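Local coordinates for protein BfpC (Escherichia coli, PDB 3VHJ) that probably acts in type IV pilus biogenesis as a membrane protein of the pilus assembly machinery, this part being its N-terminal cytoplasmic domain, at residues 6-12 against 91-97; 18-24 against 106-112; 123-129 against 141-145. The protein carries 1 engineered substitution. All blocks are in the same frame, centred on the assembly; numbering follows the deposited sequence.

Contact 1 of 3, residues 6-12 against 91-97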
loop_
_atom_site.group_PDB
_atom_site.type_symbol
_atom_site.label_atom_id
_atom_site.label_comp_id
_atom_site.label_asym_id
_atom_site.label_seq_id
_atom_site.Cartn_x
_atom_site.Cartn_y
_atom_site.Cartn_z
ATOM N N LEU A 6 -7.208 0.875 11.751
ATOM C CA LEU A 6 -7.361 0.448 10.363
ATOM C C LEU A 6 -6.049 0.490 9.589
ATOM O O LEU A 6 -5.888 -0.213 8.592
ATOM C CB LEU A 6 -8.367 1.347 9.646
ATOM C CG LEU A 6 -9.808 0.881 9.450
ATOM C CD1 LEU A 6 -10.657 2.058 8.974
ATOM C CD2 LEU A 6 -9.847 -0.257 8.434
ATOM N N GLY A 7 -5.118 1.320 10.044
ATOM C CA GLY A 7 -3.853 1.450 9.348
ATOM C C GLY A 7 -2.751 0.469 9.705
ATOM O O GLY A 7 -1.629 0.605 9.214
ATOM N N VAL A 8 -3.040 -0.516 10.548
ATOM C CA VAL A 8 -2.008 -1.478 10.922
ATOM C C VAL A 8 -2.426 -2.911 10.632
ATOM O O VAL A 8 -3.384 -3.421 11.206
ATOM C CB VAL A 8 -1.638 -1.347 12.420
ATOM C CG1 VAL A 8 -0.543 -2.338 12.783
ATOM C CG2 VAL A 8 -1.168 0.068 12.711
ATOM N N ALA A 9 -1.689 -3.567 9.745
ATOM C CA ALA A 9 -2.007 -4.940 9.395
ATOM C C ALA A 9 -1.023 -5.908 10.029
ATOM O O ALA A 9 0.127 -5.560 10.288
ATOM C CB ALA A 9 -1.996 -5.106 7.876
ATOM N N VAL A 10 -1.491 -7.122 10.292
ATOM C CA VAL A 10 -0.639 -8.160 10.853
ATOM C C VAL A 10 -0.529 -9.264 9.812
ATOM O O VAL A 10 -1.533 -9.740 9.285
ATOM C CB VAL A 10 -1.228 -8.787 12.142
ATOM C CG1 VAL A 10 -0.353 -9.956 12.593
ATOM C CG2 VAL A 10 -1.313 -7.751 13.243
ATOM N N ILE A 11 0.701 -9.645 9.496
ATOM C CA ILE A 11 0.945 -10.716 8.544
ATOM C C ILE A 11 1.981 -11.589 9.222
ATOM O O ILE A 11 3.156 -11.238 9.284
ATOM C CB ILE A 11 1.498 -10.181 7.209
ATOM C CG1 ILE A 11 0.495 -9.207 6.588
ATOM C CG2 ILE A 11 1.756 -11.339 6.250
ATOM C CD1 ILE A 11 1.040 -8.438 5.403
ATOM N N GLY A 12 1.535 -12.719 9.755
ATOM C CA GLY A 12 2.448 -13.605 10.447
ATOM C C GLY A 12 2.867 -12.963 11.758
ATOM O O GLY A 12 2.021 -12.572 12.562
ATOM N N ALA A 91 -5.727 -9.895 5.953
ATOM C CA ALA A 91 -4.556 -9.831 6.828
ATOM C C ALA A 91 -4.885 -10.790 7.970
ATOM O O ALA A 91 -5.976 -11.361 7.997
ATOM C CB ALA A 91 -4.350 -8.418 7.361
ATOM N N ASP A 92 -3.968 -10.965 8.915
ATOM C CA ASP A 92 -4.215 -11.887 10.018
ATOM C C ASP A 92 -5.036 -11.300 11.156
ATOM O O ASP A 92 -5.475 -12.031 12.044
ATOM C CB ASP A 92 -2.896 -12.405 10.596
ATOM C CG ASP A 92 -2.118 -13.245 9.611
ATOM O OD1 ASP A 92 -2.704 -13.669 8.598
ATOM O OD2 ASP A 92 -0.920 -13.491 9.860
ATOM N N ASN A 93 -5.257 -9.991 11.125
ATOM C CA ASN A 93 -5.988 -9.332 12.197
ATOM C C ASN A 93 -7.359 -8.747 11.851
ATOM O O ASN A 93 -7.644 -7.593 12.163
ATOM C CB ASN A 93 -5.098 -8.245 12.807
ATOM C CG ASN A 93 -4.671 -7.202 11.790
ATOM O OD1 ASN A 93 -4.491 -7.508 10.610
ATOM N ND2 ASN A 93 -4.488 -5.964 12.248
ATOM N N GLU A 94 -8.211 -9.547 11.216
ATOM C CA GLU A 94 -9.564 -9.106 10.877
ATOM C C GLU A 94 -9.569 -7.898 9.949
ATOM O O GLU A 94 -10.493 -7.079 9.990
ATOM C CB GLU A 94 -10.329 -8.725 12.149
ATOM C CG GLU A 94 -10.055 -9.589 13.373
ATOM C CD GLU A 94 -10.679 -10.956 13.272
ATOM O OE1 GLU A 94 -10.731 -11.662 14.302
ATOM O OE2 GLU A 94 -11.114 -11.326 12.163
ATOM N N LEU A 95 -8.543 -7.771 9.120
ATOM C CA LEU A 95 -8.476 -6.636 8.214
ATOM C C LEU A 95 -8.315 -7.130 6.780
ATOM O O LEU A 95 -7.665 -8.144 6.539
ATOM C CB LEU A 95 -7.290 -5.750 8.607
ATOM C CG LEU A 95 -7.116 -4.368 7.983
ATOM C CD1 LEU A 95 -8.241 -3.440 8.443
ATOM C CD2 LEU A 95 -5.759 -3.807 8.412
ATOM N N TRP A 96 -8.916 -6.411 5.838
ATOM C CA TRP A 96 -8.809 -6.758 4.432
ATOM C C TRP A 96 -7.988 -5.701 3.724
ATOM O O TRP A 96 -8.177 -4.506 3.947
ATOM C CB TRP A 96 -10.191 -6.871 3.793
ATOM C CG TRP A 96 -10.867 -8.133 4.197
ATOM C CD1 TRP A 96 -11.589 -8.354 5.338
ATOM C CD2 TRP A 96 -10.801 -9.384 3.512
ATOM N NE1 TRP A 96 -11.971 -9.673 5.405
ATOM C CE2 TRP A 96 -11.501 -10.328 4.296
ATOM C CE3 TRP A 96 -10.216 -9.803 2.308
ATOM C CZ2 TRP A 96 -11.630 -11.666 3.916
ATOM C CZ3 TRP A 96 -10.346 -11.133 1.930
ATOM C CH2 TRP A 96 -11.049 -12.048 2.734
ATOM N N LEU A 97 -7.083 -6.152 2.866
ATOM C CA LEU A 97 -6.200 -5.258 2.136
ATOM C C LEU A 97 -6.414 -5.322 0.626
ATOM O O LEU A 97 -6.629 -6.395 0.072
ATOM C CB LEU A 97 -4.745 -5.630 2.434
ATOM C CG LEU A 97 -4.353 -5.783 3.907
ATOM C CD1 LEU A 97 -2.913 -6.284 3.986
ATOM C CD2 LEU A 97 -4.518 -4.452 4.637
#

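Contact 2 of 3, residues 18-24 against 106-112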
loop_
_atom_site.group_PDB
_atom_site.type_symbol
_atom_site.label_atom_id
_atom_site.label_comp_id
_atom_site.label_asym_id
_atom_site.label_seq_id
_atom_site.Cartn_x
_atom_site.Cartn_y
_atom_site.Cartn_z
ATOM N N VAL A 18 -0.487 0.122 6.766
ATOM C CA VAL A 18 -1.210 0.010 5.504
ATOM C C VAL A 18 -2.173 1.192 5.381
ATOM O O VAL A 18 -2.361 1.950 6.333
ATOM C CB VAL A 18 -2.018 -1.326 5.416
ATOM C CG1 VAL A 18 -1.064 -2.511 5.430
ATOM C CG2 VAL A 18 -2.994 -1.433 6.583
ATOM N N ASN A 19 -2.777 1.345 4.208
ATOM C CA ASN A 19 -3.712 2.438 3.952
ATOM C C ASN A 19 -3.023 3.794 4.036
ATOM O O ASN A 19 -3.569 4.751 4.584
ATOM C CB ASN A 19 -4.878 2.409 4.941
ATOM C CG ASN A 19 -6.071 3.203 4.448
ATOM O OD1 ASN A 19 -6.794 2.764 3.560
ATOM N ND2 ASN A 19 -6.274 4.385 5.016
ATOM N N LEU A 20 -1.813 3.873 3.499
ATOM C CA LEU A 20 -1.071 5.126 3.486
ATOM C C LEU A 20 -1.439 5.883 2.216
ATOM O O LEU A 20 -1.977 5.303 1.277
ATOM C CB LEU A 20 0.432 4.849 3.485
ATOM C CG LEU A 20 0.993 4.163 4.732
ATOM C CD1 LEU A 20 2.225 3.376 4.361
ATOM C CD2 LEU A 20 1.310 5.204 5.789
ATOM N N LEU A 21 -1.170 7.182 2.196
ATOM C CA LEU A 21 -1.440 7.989 1.013
ATOM C C LEU A 21 -0.137 8.020 0.232
ATOM O O LEU A 21 0.834 8.619 0.681
ATOM C CB LEU A 21 -1.824 9.415 1.404
ATOM C CG LEU A 21 -2.063 10.406 0.257
ATOM C CD1 LEU A 21 -3.221 9.929 -0.608
ATOM C CD2 LEU A 21 -2.368 11.780 0.834
ATOM N N TRP A 22 -0.120 7.378 -0.932
ATOM C CA TRP A 22 1.078 7.320 -1.750
ATOM C C TRP A 22 1.067 8.318 -2.887
ATOM O O TRP A 22 0.027 8.595 -3.480
ATOM C CB TRP A 22 1.265 5.918 -2.334
ATOM C CG TRP A 22 1.544 4.866 -1.308
ATOM C CD1 TRP A 22 0.629 4.181 -0.559
ATOM C CD2 TRP A 22 2.828 4.394 -0.904
ATOM N NE1 TRP A 22 1.266 3.310 0.289
ATOM C CE2 TRP A 22 2.620 3.419 0.096
ATOM C CE3 TRP A 22 4.141 4.700 -1.291
ATOM C CZ2 TRP A 22 3.676 2.747 0.719
ATOM C CZ3 TRP A 22 5.190 4.035 -0.673
ATOM C CH2 TRP A 22 4.952 3.067 0.322
ATOM N N GLY A 23 2.247 8.835 -3.201
ATOM C CA GLY A 23 2.361 9.788 -4.282
ATOM C C GLY A 23 3.784 9.890 -4.791
ATOM O O GLY A 23 4.725 9.373 -4.188
ATOM N N SER A 24 3.925 10.543 -5.935
ATOM C CA SER A 24 5.225 10.763 -6.542
ATOM C C SER A 24 5.139 12.123 -7.214
ATOM O O SER A 24 4.050 12.592 -7.552
ATOM C CB SER A 24 5.553 9.665 -7.560
ATOM O OG SER A 24 4.537 9.531 -8.538
HETATM N N MSE A 106 5.319 1.939 -9.083
HETATM C CA MSE A 106 4.628 2.969 -8.318
HETATM C C MSE A 106 3.382 2.399 -7.659
HETATM O O MSE A 106 2.609 1.673 -8.285
HETATM C CB MSE A 106 4.232 4.143 -9.220
HETATM C CG MSE A 106 5.407 4.879 -9.871
HETATM SE SE MSE A 106 6.585 5.767 -8.646
HETATM C CE MSE A 106 8.104 4.580 -8.717
ATOM N N VAL A 107 3.195 2.730 -6.387
ATOM C CA VAL A 107 2.036 2.256 -5.662
ATOM C C VAL A 107 0.798 3.006 -6.136
ATOM O O VAL A 107 0.728 4.235 -6.038
ATOM C CB VAL A 107 2.212 2.460 -4.135
ATOM C CG1 VAL A 107 0.947 2.038 -3.404
ATOM C CG2 VAL A 107 3.402 1.648 -3.637
ATOM N N HIS A 108 -0.166 2.264 -6.673
ATOM C CA HIS A 108 -1.415 2.861 -7.138
ATOM C C HIS A 108 -2.493 2.711 -6.076
ATOM O O HIS A 108 -3.324 3.600 -5.895
ATOM C CB HIS A 108 -1.905 2.198 -8.428
ATOM C CG HIS A 108 -1.228 2.699 -9.664
ATOM N ND1 HIS A 108 -1.824 2.651 -10.907
ATOM C CD2 HIS A 108 -0.001 3.242 -9.856
ATOM C CE1 HIS A 108 -0.993 3.144 -11.810
ATOM N NE2 HIS A 108 0.119 3.509 -11.198
ATOM N N PHE A 109 -2.479 1.577 -5.382
ATOM C CA PHE A 109 -3.462 1.315 -4.341
ATOM C C PHE A 109 -2.861 0.709 -3.083
ATOM O O PHE A 109 -2.014 -0.184 -3.143
ATOM C CB PHE A 109 -4.552 0.369 -4.863
ATOM C CG PHE A 109 -5.328 0.917 -6.024
ATOM C CD1 PHE A 109 -6.246 1.946 -5.838
ATOM C CD2 PHE A 109 -5.135 0.408 -7.310
ATOM C CE1 PHE A 109 -6.965 2.466 -6.915
ATOM C CE2 PHE A 109 -5.847 0.918 -8.392
ATOM C CZ PHE A 109 -6.765 1.951 -8.194
ATOM N N ASP A 110 -3.314 1.216 -1.943
ATOM C CA ASP A 110 -2.902 0.723 -0.638
ATOM C C ASP A 110 -4.079 1.069 0.262
ATOM O O ASP A 110 -4.109 2.130 0.875
ATOM C CB ASP A 110 -1.632 1.417 -0.144
ATOM C CG ASP A 110 -1.267 1.011 1.273
ATOM O OD1 ASP A 110 -1.917 0.081 1.807
ATOM O OD2 ASP A 110 -0.333 1.610 1.856
ATOM N N LYS A 111 -5.053 0.169 0.326
ATOM C CA LYS A 111 -6.253 0.400 1.125
ATOM C C LYS A 111 -6.533 -0.749 2.072
ATOM O O LYS A 111 -6.262 -1.902 1.753
ATOM C CB LYS A 111 -7.458 0.583 0.200
ATOM C CG LYS A 111 -7.317 1.730 -0.769
ATOM C CD LYS A 111 -7.762 3.049 -0.157
ATOM C CE LYS A 111 -9.266 3.068 0.049
ATOM N NZ LYS A 111 -9.756 4.404 0.496
ATOM N N SER A 112 -7.066 -0.422 3.245
ATOM C CA SER A 112 -7.417 -1.428 4.233
ATOM C C SER A 112 -8.893 -1.224 4.564
ATOM O O SER A 112 -9.406 -0.109 4.451
ATOM C CB SER A 112 -6.566 -1.269 5.494
ATOM O OG SER A 112 -6.815 -0.027 6.120
HETATM O O HOH W 1 -4.550 4.840 0.720
HETATM O O HOH W 2 -1.374 6.547 -5.167
#

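Contact 3 of 3, residues 123-129 against 141-145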
loop_
_atom_site.group_PDB
_atom_site.type_symbol
_atom_site.label_atom_id
_atom_site.label_comp_id
_atom_site.label_asym_id
_atom_site.label_seq_id
_atom_site.Cartn_x
_atom_site.Cartn_y
_atom_site.Cartn_z
ATOM N N PHE A 123 -12.203 -3.269 -4.685
ATOM C CA PHE A 123 -11.378 -4.056 -5.584
ATOM C C PHE A 123 -11.984 -4.120 -6.985
ATOM O O PHE A 123 -11.320 -3.814 -7.980
ATOM C CB PHE A 123 -11.239 -5.464 -5.005
ATOM C CG PHE A 123 -10.438 -6.407 -5.853
ATOM C CD1 PHE A 123 -9.081 -6.181 -6.084
ATOM C CD2 PHE A 123 -11.026 -7.555 -6.374
ATOM C CE1 PHE A 123 -8.324 -7.087 -6.815
ATOM C CE2 PHE A 123 -10.276 -8.471 -7.109
ATOM C CZ PHE A 123 -8.920 -8.237 -7.328
ATOM N N PHE A 124 -13.249 -4.521 -7.061
ATOM C CA PHE A 124 -13.930 -4.625 -8.344
ATOM C C PHE A 124 -14.186 -3.284 -9.020
ATOM O O PHE A 124 -13.969 -3.142 -10.218
ATOM C CB PHE A 124 -15.266 -5.356 -8.183
ATOM C CG PHE A 124 -15.140 -6.848 -8.141
ATOM C CD1 PHE A 124 -15.403 -7.550 -6.972
ATOM C CD2 PHE A 124 -14.764 -7.555 -9.279
ATOM C CE1 PHE A 124 -15.297 -8.945 -6.935
ATOM C CE2 PHE A 124 -14.654 -8.943 -9.254
ATOM C CZ PHE A 124 -14.922 -9.640 -8.077
ATOM N N ASP A 125 -14.645 -2.299 -8.255
ATOM C CA ASP A 125 -14.947 -0.995 -8.830
ATOM C C ASP A 125 -13.744 -0.172 -9.279
ATOM O O ASP A 125 -13.829 0.555 -10.265
ATOM C CB ASP A 125 -15.773 -0.147 -7.855
ATOM C CG ASP A 125 -17.127 -0.761 -7.538
ATOM O OD1 ASP A 125 -17.706 -1.435 -8.415
ATOM O OD2 ASP A 125 -17.618 -0.552 -6.409
ATOM N N HIS A 126 -12.618 -0.290 -8.584
ATOM C CA HIS A 126 -11.467 0.535 -8.942
ATOM C C HIS A 126 -10.124 -0.135 -9.185
ATOM O O HIS A 126 -9.258 0.451 -9.828
ATOM C CB HIS A 126 -11.257 1.597 -7.861
ATOM C CG HIS A 126 -12.488 2.376 -7.526
ATOM N ND1 HIS A 126 -13.033 3.309 -8.379
ATOM C CD2 HIS A 126 -13.285 2.355 -6.430
ATOM C CE1 HIS A 126 -14.113 3.832 -7.825
ATOM N NE2 HIS A 126 -14.287 3.268 -6.642
ATOM N N VAL A 127 -9.936 -1.349 -8.687
ATOM C CA VAL A 127 -8.636 -1.989 -8.818
ATOM C C VAL A 127 -8.460 -3.087 -9.853
ATOM O O VAL A 127 -7.644 -2.969 -10.758
ATOM C CB VAL A 127 -8.191 -2.547 -7.446
ATOM C CG1 VAL A 127 -6.775 -3.117 -7.539
ATOM C CG2 VAL A 127 -8.279 -1.448 -6.398
ATOM N N ALA A 128 -9.212 -4.165 -9.692
ATOM C CA ALA A 128 -9.124 -5.315 -10.577
ATOM C C ALA A 128 -8.990 -4.983 -12.059
ATOM O O ALA A 128 -8.207 -5.610 -12.775
ATOM C CB ALA A 128 -10.336 -6.215 -10.365
ATOM N N TYR A 129 -9.750 -3.994 -12.513
ATOM C CA TYR A 129 -9.741 -3.635 -13.924
ATOM C C TYR A 129 -9.293 -2.213 -14.197
ATOM O O TYR A 129 -9.536 -1.690 -15.281
ATOM C CB TYR A 129 -11.146 -3.835 -14.488
ATOM C CG TYR A 129 -11.766 -5.137 -14.038
ATOM C CD1 TYR A 129 -11.199 -6.361 -14.397
ATOM C CD2 TYR A 129 -12.899 -5.149 -13.227
ATOM C CE1 TYR A 129 -11.748 -7.566 -13.958
ATOM C CE2 TYR A 129 -13.454 -6.345 -12.782
ATOM C CZ TYR A 129 -12.873 -7.550 -13.151
ATOM O OH TYR A 129 -13.409 -8.734 -12.707
ATOM N N ASP A 141 -13.161 -17.591 -3.274
ATOM C CA ASP A 141 -14.572 -17.233 -3.355
ATOM C C ASP A 141 -14.793 -15.918 -4.096
ATOM O O ASP A 141 -15.934 -15.486 -4.272
ATOM C CB ASP A 141 -15.190 -17.158 -1.953
ATOM C CG ASP A 141 -14.614 -16.036 -1.115
ATOM O OD1 ASP A 141 -14.800 -14.860 -1.486
ATOM O OD2 ASP A 141 -13.977 -16.331 -0.082
ATOM N N VAL A 142 -13.702 -15.284 -4.525
ATOM C CA VAL A 142 -13.788 -14.030 -5.269
ATOM C C VAL A 142 -13.581 -14.335 -6.750
ATOM O O VAL A 142 -14.217 -13.732 -7.613
ATOM C CB VAL A 142 -12.732 -13.011 -4.793
ATOM C CG1 VAL A 142 -12.828 -11.735 -5.615
ATOM C CG2 VAL A 142 -12.953 -12.697 -3.326
ATOM N N GLY A 143 -12.677 -15.270 -7.031
ATOM C CA GLY A 143 -12.428 -15.691 -8.399
ATOM C C GLY A 143 -11.774 -14.766 -9.410
ATOM O O GLY A 143 -11.920 -14.978 -10.616
ATOM N N VAL A 144 -11.061 -13.743 -8.954
ATOM C CA VAL A 144 -10.387 -12.847 -9.888
ATOM C C VAL A 144 -8.885 -13.072 -9.746
ATOM O O VAL A 144 -8.302 -12.810 -8.692
ATOM C CB VAL A 144 -10.718 -11.368 -9.601
ATOM C CG1 VAL A 144 -10.044 -10.477 -10.637
ATOM C CG2 VAL A 144 -12.226 -11.162 -9.626
ATOM N N GLY A 145 -8.256 -13.565 -10.805
ATOM C CA GLY A 145 -6.833 -13.829 -10.736
ATOM C C GLY A 145 -6.593 -15.060 -9.881
ATOM O O GLY A 145 -7.491 -15.889 -9.724
#

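Contact 1 of 3, residues 6-12 against 91-97
N93 meets V8 and V10 along the edge of strand 8-11 that faces the turn at 91-95. With chi1 at 59°, its CG sits between its own backbone N and carbonyl carbon, which lays the amide alongside the strand. CB and CG rest on a methyl of V10, CG lying 3.7 Å from V10 CG2. At the tip the two polar atoms divide: OD1 accepts from V10 N at 3.0 Å, the donor standing well above the carbonyl plane, whereas ND2 gives a bond of 3.0 Å to V8 O, which lies close to the plane of the donating amide. Next along, D92 N binds V10 O at 2.8 Å, and D92 OD2 takes the N-H of G12 at 2.6 Å on its anti side, out of the carboxylate plane. The apolar part of the contact is made by A9 CB, which touches A91 CB, L95 CD2 and L97 CD2, while L95 CD1 reaches L6 CD2 at 3.6 Å. A9 pairs by its backbone with Y16 on the far edge. The side-chain amide of N93 thus stands in for a peptide group of a neighbouring strand, and N93 and D92 together satisfy the edge groups V8 O, V10 N, V10 O and G12 N.

Contact 2 of 3, residues 18-24 against 106-112
D110 and W22 are brought together by two torsions: D110 carries its CG anti to the backbone N (chi1 174°), reaching across to 18-24, and W22 turns its CG anti to its carbonyl carbon (chi1 -66°), which lets the indole lean back along the strand toward the carboxylate. W22 NE1 then meets D110 OD2 at 2.8 Å, in the ring plane and on the anti lone pair. The same oxygen is also gripped by L20 N at 3.2 Å, from above the carboxylate plane, and OD1 accepts N19 N at 2.8 Å, likewise from above its plane. Three N-H groups thus grip a buried carboxylate, two of them over one face, and would be expected to favour its charged form. V107 covers one face of the indole, CG1 lying 3.6 Å from the centroid of the five-membered ring in a CH-pi contact. Farther along, N19 OD1 receives S112 N at 3.2 Å, while the hydroxyl of S112 bonds to L6 O.

No direct backbone-to-backbone hydrogen bond joins the segments. Instead, one water donates to L20 O and D110 O, and another to W22 O and V107 O. This is a water-bridged seam between edge strands of two separate sheets, running roughly antiparallel, with a classic beta bulge on strand 107-113, where H108 and F109 both face G100 of strand 96-101.

Contact 3 of 3, residues 123-129 against 141-145
V144 fits against F123 and F124 at the C-terminal end of helix 116-127, and the contact is almost entirely apolar, with no hydrogen bond between the two segments. The aliphatic-aromatic touches come first. V144 approaches F123 at the ring edge, its CB near the ring plane and 3.8 Å from CE2, with CG1 beside the same rim. Its other methyl, CG2, goes to F124, 3.3 Å from CE2 and almost as near to CZ, a tight approach. The valine therefore spreads its two branches between neighbouring rings; CG1 lies anti to the backbone N (chi1 -178°) and CG2 anti to the carbonyl carbon. V142 adds a second methyl to F124, CG1, 3.9 Å from CZ, the valine and the ring running alongside one another, antiparallel. A128 CB and Y129 OH make looser contacts with V144. F123 also packs on C86 and L88 of strand 85-90 and V98 of strand 96-101.

Packing within 123-129 sets the rings in place. The methyl of A128 lies over the centre of the Y129 ring and, on its other flank, over the rim of one F123 face, and Y129 presents CE2 to the edge of F124 in its plane.

Backbone bonds shape the helix end. F123 O accepts both V127 N at 2.9 Å and A128 N at 2.7 Å, from opposite faces of its carbonyl plane; the bond from A128, five residues on, makes a wider pi-type turn.

The loop has polar partners elsewhere in the chain: D141 forms a salt bridge with K116 of the same helix, and V144 O accepts from S138 OG. The helix links strands 107-113 and 135-137 of a sheet ordered 107-113, 96-101, 85-90, 135-137, a beta-alpha-beta crossover consistent with the ribonuclease H-like fold, here flanked by the loop 141-145.

From the N terminus, residues 6-12 pair with 91-97, so contact 1 closes a loop of 78 residues. Residues 18-24 leave from inside that loop and find 106-112 beyond its end; contacts 1 and 2 therefore cross, and their segments touch, G7 O probably bonding to V18 N. Both end on the sheet holding neighbouring strands 96-101 and 107-113, tying to it the small sheet of 8-11 and the antiparallel sheet edged by 21-23. Contact 3 follows in series, a short closure between helix 116-127 and a later loop; F109 packs against V127, joining contact 2 to that helix.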